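Local coordinates for protein mandelate racemase/muconate lactonizing enzyme/Enolase superfamily (Rhodobacter sphaeroides, PDB 2HZG) that belongs to the mandelate racemase/muconate lactonizing branch of the enolase superfamily and holds a sodium ion between acidic side chains of its barrel domain, at residues S308-S313 with P360-Q365; P136-L141 with Y330-Q335; E43-P48 with C278-G283. One frame throughout, in Å; residues are numbered along the deposited sequence.

How the interactions relate
The chain runs first through segment 43-48 of the N-terminal domain, then through 136-141, the first strand of the barrel. Interaction 3 closes a loop when 278-283 returns to 43-48, tying the N-terminal domain to the segment that follows barrel strand 273-276. Interaction 2 opens inside that loop and closes beyond it, at 330-335, so the two cross; it seals the barrel by joining first and last strands. Interaction 1 starts after interaction 3 closes; helix 309-316 lies inside the loop of interaction 2, 360-365 beyond 330-335, so these cross. Interactions 1 and 3 meet through Ser308 and Glu43, 1 and 2 through His309 and Tyr330, while 2 and 3 stay about 9 Å apart at their nearest atoms.

Interaction 1: S308-S313 with P360-Q365; sequences SHLALS and PGLGLQ
The imidazole of His309 carries a methyl, Leu312 CD2, over the centre of one face, 4.0 Å above its plane; the ring meets His345 edge-to-face, and its ND1 is hydrogen-bonded to Ile346 N. Its chi1 of -77° sets CG anti to the carbonyl carbon and takes the ring away from 360-365, so that His309 meets this loop through CB and its carbonyl oxygen. Leu364 CD1 touches both, 3.2 Å from His309 O, and also lies 3.9 Å from Ser313 CB, alongside the first turn of the helix. Ser308 is the N-cap of that helix, its OG accepting a nearly straight bond from Ala311 N (3.2 Å). The helix follows barrel strand 300-303 in the enolase C-terminal domain, and the loop opens with a type II' turn, Pro360 to Gly363, with Gly361 at positive phi. One turn further along, Ser313 OG stands anti to its backbone N and donates to Leu362 O at 2.6 Å, in the carbonyl plane on a lone pair; Gln317 NE2 bonds to the same hydroxyl. Leu310 and Leu362 cross at about a right angle, with their CD1 methyls 3.7 Å apart.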
# COMPACT_ATOMS: atom_id res chain seq x y z
N SER A 308 10.30 18.21 -8.24
CA SER A 308 10.30 19.69 -8.21
C SER A 308 10.90 20.27 -6.92
O SER A 308 11.13 19.58 -5.94
CB SER A 308 8.87 20.22 -8.37
OG SER A 308 8.15 20.04 -7.15
N HIS A 309 11.11 21.58 -6.90
CA HIS A 309 11.53 22.20 -5.64
C HIS A 309 10.39 22.34 -4.64
O HIS A 309 10.64 22.49 -3.47
CB HIS A 309 12.24 23.54 -5.85
CG HIS A 309 13.65 23.38 -6.31
ND1 HIS A 309 14.65 24.25 -5.96
CD2 HIS A 309 14.24 22.42 -7.08
CE1 HIS A 309 15.79 23.86 -6.50
NE2 HIS A 309 15.57 22.75 -7.18
N LEU A 310 9.14 22.27 -5.10
CA LEU A 310 8.02 22.19 -4.14
C LEU A 310 8.12 20.90 -3.30
O LEU A 310 8.00 20.94 -2.08
CB LEU A 310 6.67 22.29 -4.86
CG LEU A 310 5.42 22.23 -3.95
CD1 LEU A 310 5.36 23.46 -3.00
CD2 LEU A 310 4.14 22.09 -4.80
N ALA A 311 8.34 19.78 -3.98
CA ALA A 311 8.62 18.48 -3.34
C ALA A 311 9.87 18.54 -2.48
O ALA A 311 9.88 18.03 -1.37
CB ALA A 311 8.75 17.37 -4.41
N LEU A 312 10.93 19.18 -3.00
CA LEU A 312 12.18 19.34 -2.24
C LEU A 312 11.94 20.09 -0.94
O LEU A 312 12.34 19.64 0.12
CB LEU A 312 13.27 20.06 -3.06
CG LEU A 312 14.63 20.31 -2.38
CD1 LEU A 312 15.30 19.01 -1.81
CD2 LEU A 312 15.57 21.02 -3.38
N SER A 313 11.30 21.25 -1.04
CA SER A 313 11.00 22.05 0.13
C SER A 313 10.24 21.20 1.13
O SER A 313 10.60 21.17 2.31
CB SER A 313 10.18 23.28 -0.25
OG SER A 313 9.61 23.81 0.93
N PRO A 360 7.35 31.82 4.12
CA PRO A 360 6.11 31.23 4.65
C PRO A 360 5.65 29.94 3.96
O PRO A 360 5.82 29.80 2.74
CB PRO A 360 5.06 32.33 4.41
CG PRO A 360 5.87 33.61 4.41
CD PRO A 360 7.12 33.20 3.64
N GLY A 361 5.03 29.05 4.73
CA GLY A 361 4.60 27.75 4.22
C GLY A 361 5.78 26.96 3.69
O GLY A 361 6.84 26.89 4.32
N LEU A 362 5.61 26.38 2.51
CA LEU A 362 6.70 25.68 1.83
C LEU A 362 7.68 26.64 1.16
O LEU A 362 8.71 26.20 0.63
CB LEU A 362 6.12 24.65 0.83
CG LEU A 362 5.32 23.50 1.50
CD1 LEU A 362 4.67 22.54 0.48
CD2 LEU A 362 6.19 22.71 2.49
N GLY A 363 7.36 27.93 1.15
CA GLY A 363 8.33 28.98 0.82
C GLY A 363 8.61 29.15 -0.67
O GLY A 363 9.58 29.83 -1.03
N LEU A 364 7.76 28.58 -1.52
CA LEU A 364 7.91 28.64 -2.97
C LEU A 364 6.56 28.79 -3.61
O LEU A 364 5.54 28.31 -3.09
CB LEU A 364 8.61 27.39 -3.53
CG LEU A 364 10.03 27.14 -3.02
CD1 LEU A 364 10.45 25.71 -3.30
CD2 LEU A 364 11.05 28.16 -3.60
N GLN A 365 6.54 29.47 -4.75
CA GLN A 365 5.31 29.74 -5.46
C GLN A 365 5.17 28.73 -6.59
O GLN A 365 6.12 28.51 -7.36
CB GLN A 365 5.37 31.18 -6.02
CG GLN A 365 4.03 31.81 -6.39
CD GLN A 365 3.23 32.35 -5.20
OE1 GLN A 365 2.08 32.74 -5.37
NE2 GLN A 365 3.81 32.32 -3.99

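Interaction 2: P136-L141 with Y330-Q335; sequences PYASLL and YPAAPQ
Ser139 O is gripped twice: Ala332 N donates to it at 3.3 Å, nearly straight though from above the carbonyl plane, and water 1 donates at 2.7 Å. That water accepts in turn from Ala333 N, so the bridge prolongs the pairing past the end of strand 327-331. Further back, Tyr330 is held through both its backbone N and its backbone O, the N donating to Tyr137 O almost along the C=O axis and the O accepting from Ser139 N at 2.8 Å in the carbonyl plane. This alternation is the parallel ladder that closes the barrel, first strand against eighth. Ser139 OG, anti to its backbone N, bonds to Glu329. On the face that carries Ala138 and Tyr330, Ala138 CB touches Ala332 CB (3.6 Å), which also meets Leu140 CD2 (3.7 Å), the latter methyl also touching Ala333 CB. Tyr330 CB rests on Pro136 CB at 3.7 Å; chi1 of -172° leads its ring away from 136-141, and Pro331 CD covers one face near the rim. On its far side strand 135-141 pairs with strand 163-167 through Ala138 and Leu140, while the Tyr330 ring meets His309 of helix 309-316 with the planes at about 80°.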
# COMPACT_ATOMS: atom_id res chain seq x y z
N PRO A 136 23.79 19.36 -0.26
CA PRO A 136 23.04 18.62 -1.28
C PRO A 136 23.94 17.63 -2.03
O PRO A 136 25.06 17.99 -2.45
CB PRO A 136 22.53 19.72 -2.23
CG PRO A 136 23.59 20.83 -2.11
CD PRO A 136 24.09 20.75 -0.68
N TYR A 137 23.47 16.39 -2.18
CA TYR A 137 24.16 15.48 -3.07
C TYR A 137 23.40 15.47 -4.38
O TYR A 137 22.17 15.56 -4.38
CB TYR A 137 24.33 14.09 -2.44
CG TYR A 137 23.08 13.23 -2.25
CD1 TYR A 137 22.49 12.56 -3.34
CD2 TYR A 137 22.54 13.03 -0.99
CE1 TYR A 137 21.35 11.73 -3.15
CE2 TYR A 137 21.42 12.18 -0.78
CZ TYR A 137 20.83 11.55 -1.88
OH TYR A 137 19.74 10.75 -1.70
N ALA A 138 24.12 15.42 -5.49
CA ALA A 138 23.52 15.42 -6.80
C ALA A 138 22.90 14.06 -7.05
O ALA A 138 23.59 13.04 -7.02
CB ALA A 138 24.58 15.75 -7.90
N SER A 139 21.59 14.03 -7.29
CA SER A 139 20.90 12.77 -7.43
C SER A 139 20.59 12.51 -8.89
O SER A 139 19.84 13.25 -9.51
CB SER A 139 19.63 12.71 -6.56
OG SER A 139 19.22 11.36 -6.45
N LEU A 140 21.17 11.43 -9.41
CA LEU A 140 21.23 11.20 -10.85
C LEU A 140 20.88 9.77 -11.20
O LEU A 140 20.90 8.90 -10.35
CB LEU A 140 22.65 11.52 -11.37
CG LEU A 140 23.10 12.98 -11.27
CD1 LEU A 140 24.59 13.10 -11.57
CD2 LEU A 140 22.28 13.82 -12.24
N LEU A 141 20.58 9.51 -12.46
CA LEU A 141 20.43 8.12 -12.89
C LEU A 141 21.74 7.62 -13.50
O LEU A 141 22.47 8.37 -14.16
CB LEU A 141 19.29 7.99 -13.89
CG LEU A 141 17.90 8.41 -13.35
CD1 LEU A 141 16.89 8.38 -14.46
CD2 LEU A 141 17.43 7.56 -12.15
N TYR A 330 19.29 16.02 -3.68
CA TYR A 330 19.01 17.11 -4.58
C TYR A 330 18.86 16.59 -6.02
O TYR A 330 19.82 16.09 -6.58
CB TYR A 330 20.13 18.17 -4.51
CG TYR A 330 19.80 19.42 -5.29
CD1 TYR A 330 19.09 20.48 -4.69
CD2 TYR A 330 20.12 19.52 -6.63
CE1 TYR A 330 18.74 21.62 -5.43
CE2 TYR A 330 19.79 20.66 -7.38
CZ TYR A 330 19.11 21.70 -6.77
OH TYR A 330 18.78 22.80 -7.52
N PRO A 331 17.68 16.76 -6.64
CA PRO A 331 17.56 16.25 -8.01
C PRO A 331 18.38 17.11 -8.98
O PRO A 331 18.05 18.27 -9.23
CB PRO A 331 16.06 16.40 -8.33
CG PRO A 331 15.52 17.30 -7.34
CD PRO A 331 16.45 17.42 -6.17
N ALA A 332 19.45 16.52 -9.52
CA ALA A 332 20.42 17.28 -10.31
C ALA A 332 20.12 17.28 -11.82
O ALA A 332 20.63 18.12 -12.55
CB ALA A 332 21.84 16.78 -10.02
N ALA A 333 19.28 16.36 -12.30
CA ALA A 333 18.89 16.37 -13.72
C ALA A 333 17.38 16.14 -13.90
O ALA A 333 16.98 15.28 -14.69
CB ALA A 333 19.71 15.33 -14.54
N PRO A 334 16.54 16.95 -13.21
CA PRO A 334 15.10 16.67 -13.33
C PRO A 334 14.55 17.03 -14.72
O PRO A 334 15.14 17.87 -15.43
CB PRO A 334 14.47 17.54 -12.23
CG PRO A 334 15.41 18.66 -12.04
CD PRO A 334 16.81 18.13 -12.36
N GLN A 335 13.45 16.39 -15.11
CA GLN A 335 12.73 16.81 -16.31
C GLN A 335 12.29 18.27 -16.19
O GLN A 335 12.13 18.79 -15.09
CB GLN A 335 11.49 15.93 -16.58
CG GLN A 335 11.81 14.46 -16.79
CD GLN A 335 12.81 14.22 -17.90
OE1 GLN A 335 12.81 14.92 -18.92
NE2 GLN A 335 13.66 13.24 -17.71
O HOH W 1 17.89 14.10 -11.23

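Interaction 3: E43-P48 with C278-G283; sequences ECEAAP and CGRIGG
This is an interdomain contact, a backbone hydrogen bond flanked by a side-by-side pair of long polar side chains, where the end of strand 38-44 of the N-terminal domain meets the weakly bonded helical turn around 278-281 after barrel strand 273-276. Glu45 N donates to Gly279 O at 2.8 Å, from above the carbonyl plane and at 152° at the hydrogen. The backbones come very close, 4.5 Å between the CA atoms of Glu45 and Gly279; Gly279, with no side chain, permits this approach. Arg280, with CG anti to its carbonyl carbon and the chain extended from CG to NE, lies alongside Glu45 and points the same way. Its CG packs against Glu45 O at 3.3 Å, and Glu45 CG sits 3.6 Å from NE. Glu45 CG is anti to the backbone N, the chain bends at chi2 (49°), and the carboxylate plane stands 46° from the guanidinium. Their charged atoms stay apart, OE2 to NH2 being 4.0 Å. Water 2 links the charged ends: it donates to Glu45 OE2 (2.7 Å) and accepts from Arg280 NH2, in the plane of the guanidinium at its edge; water 3 ties Glu45 O (2.6 Å) to NE, the latter bond weak. The strongest partner of Arg280 is Glu254, a ligand of the sodium ion, whose salt bridge with NH1 makes Arg280 a second-shell residue of the metal site and probably tempers the charge there. Around the contact, helix 99-118 brings His101 against Arg280 and Met102 against Cys44, helix 284-297 packs on Cys278 and Ile281, and strand 27-35 pairs with strand 38-44 through Leu29 and Cys44.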
# COMPACT_ATOMS: atom_id res chain seq x y z
N GLU A 43 2.24 18.49 -3.52
CA GLU A 43 2.51 17.61 -4.63
C GLU A 43 2.49 16.15 -4.13
O GLU A 43 3.12 15.82 -3.11
CB GLU A 43 3.87 17.96 -5.25
CG GLU A 43 4.28 17.11 -6.48
CD GLU A 43 5.60 17.60 -7.09
OE1 GLU A 43 5.91 18.81 -6.94
OE2 GLU A 43 6.32 16.78 -7.71
N CYS A 44 1.75 15.29 -4.83
CA CYS A 44 1.74 13.86 -4.54
C CYS A 44 2.82 13.19 -5.39
O CYS A 44 2.85 13.39 -6.61
CB CYS A 44 0.39 13.23 -4.90
SG CYS A 44 -1.03 14.00 -4.13
N GLU A 45 3.69 12.41 -4.77
CA GLU A 45 4.66 11.65 -5.54
C GLU A 45 4.05 10.27 -5.79
O GLU A 45 4.32 9.30 -5.08
CB GLU A 45 6.04 11.57 -4.84
CG GLU A 45 7.10 10.78 -5.63
CD GLU A 45 7.24 11.18 -7.12
OE1 GLU A 45 6.93 12.33 -7.50
OE2 GLU A 45 7.70 10.32 -7.92
N ALA A 46 3.21 10.20 -6.81
CA ALA A 46 2.27 9.10 -6.92
C ALA A 46 1.76 9.09 -8.33
O ALA A 46 1.90 10.10 -9.05
CB ALA A 46 1.10 9.33 -5.97
N ALA A 47 1.10 8.00 -8.70
CA ALA A 47 0.40 7.90 -9.97
C ALA A 47 -0.78 8.86 -9.93
O ALA A 47 -1.66 8.71 -9.09
CB ALA A 47 -0.05 6.44 -10.22
N PRO A 48 -0.77 9.88 -10.80
CA PRO A 48 -1.82 10.90 -10.72
C PRO A 48 -3.26 10.44 -10.90
O PRO A 48 -4.08 10.85 -10.12
CB PRO A 48 -1.41 11.91 -11.81
CG PRO A 48 0.08 11.76 -11.90
CD PRO A 48 0.24 10.25 -11.82
N CYS A 278 8.01 12.99 1.53
CA CYS A 278 6.74 13.61 2.01
C CYS A 278 5.59 13.45 1.02
O CYS A 278 4.44 13.43 1.43
CB CYS A 278 6.94 15.08 2.35
SG CYS A 278 7.88 15.21 3.84
N GLY A 279 5.91 13.33 -0.27
CA GLY A 279 4.90 13.10 -1.31
C GLY A 279 4.31 11.69 -1.36
O GLY A 279 3.43 11.42 -2.18
N ARG A 280 4.78 10.79 -0.49
CA ARG A 280 4.31 9.39 -0.45
C ARG A 280 3.81 8.95 0.91
O ARG A 280 2.84 8.18 1.02
CB ARG A 280 5.44 8.42 -0.86
CG ARG A 280 5.88 8.55 -2.28
CD ARG A 280 6.95 7.53 -2.54
NE ARG A 280 7.38 7.56 -3.94
CZ ARG A 280 8.54 7.10 -4.38
NH1 ARG A 280 9.43 6.57 -3.55
NH2 ARG A 280 8.83 7.19 -5.67
N ILE A 281 4.48 9.43 1.95
CA ILE A 281 4.23 8.97 3.32
C ILE A 281 2.99 9.60 4.00
O ILE A 281 2.66 9.19 5.13
CB ILE A 281 5.49 9.13 4.21
CG1 ILE A 281 5.47 8.11 5.35
CG2 ILE A 281 5.65 10.61 4.71
CD1 ILE A 281 6.77 8.02 6.11
N GLY A 282 2.32 10.54 3.35
CA GLY A 282 1.19 11.23 3.97
C GLY A 282 1.50 12.68 4.35
O GLY A 282 0.75 13.30 5.10
N GLY A 283 2.62 13.21 3.85
CA GLY A 283 2.98 14.60 4.06
C GLY A 283 3.97 14.83 5.18
O GLY A 283 4.74 13.93 5.53
O HOH W 2 6.98 7.74 -8.05
O HOH W 3 5.11 6.89 -5.67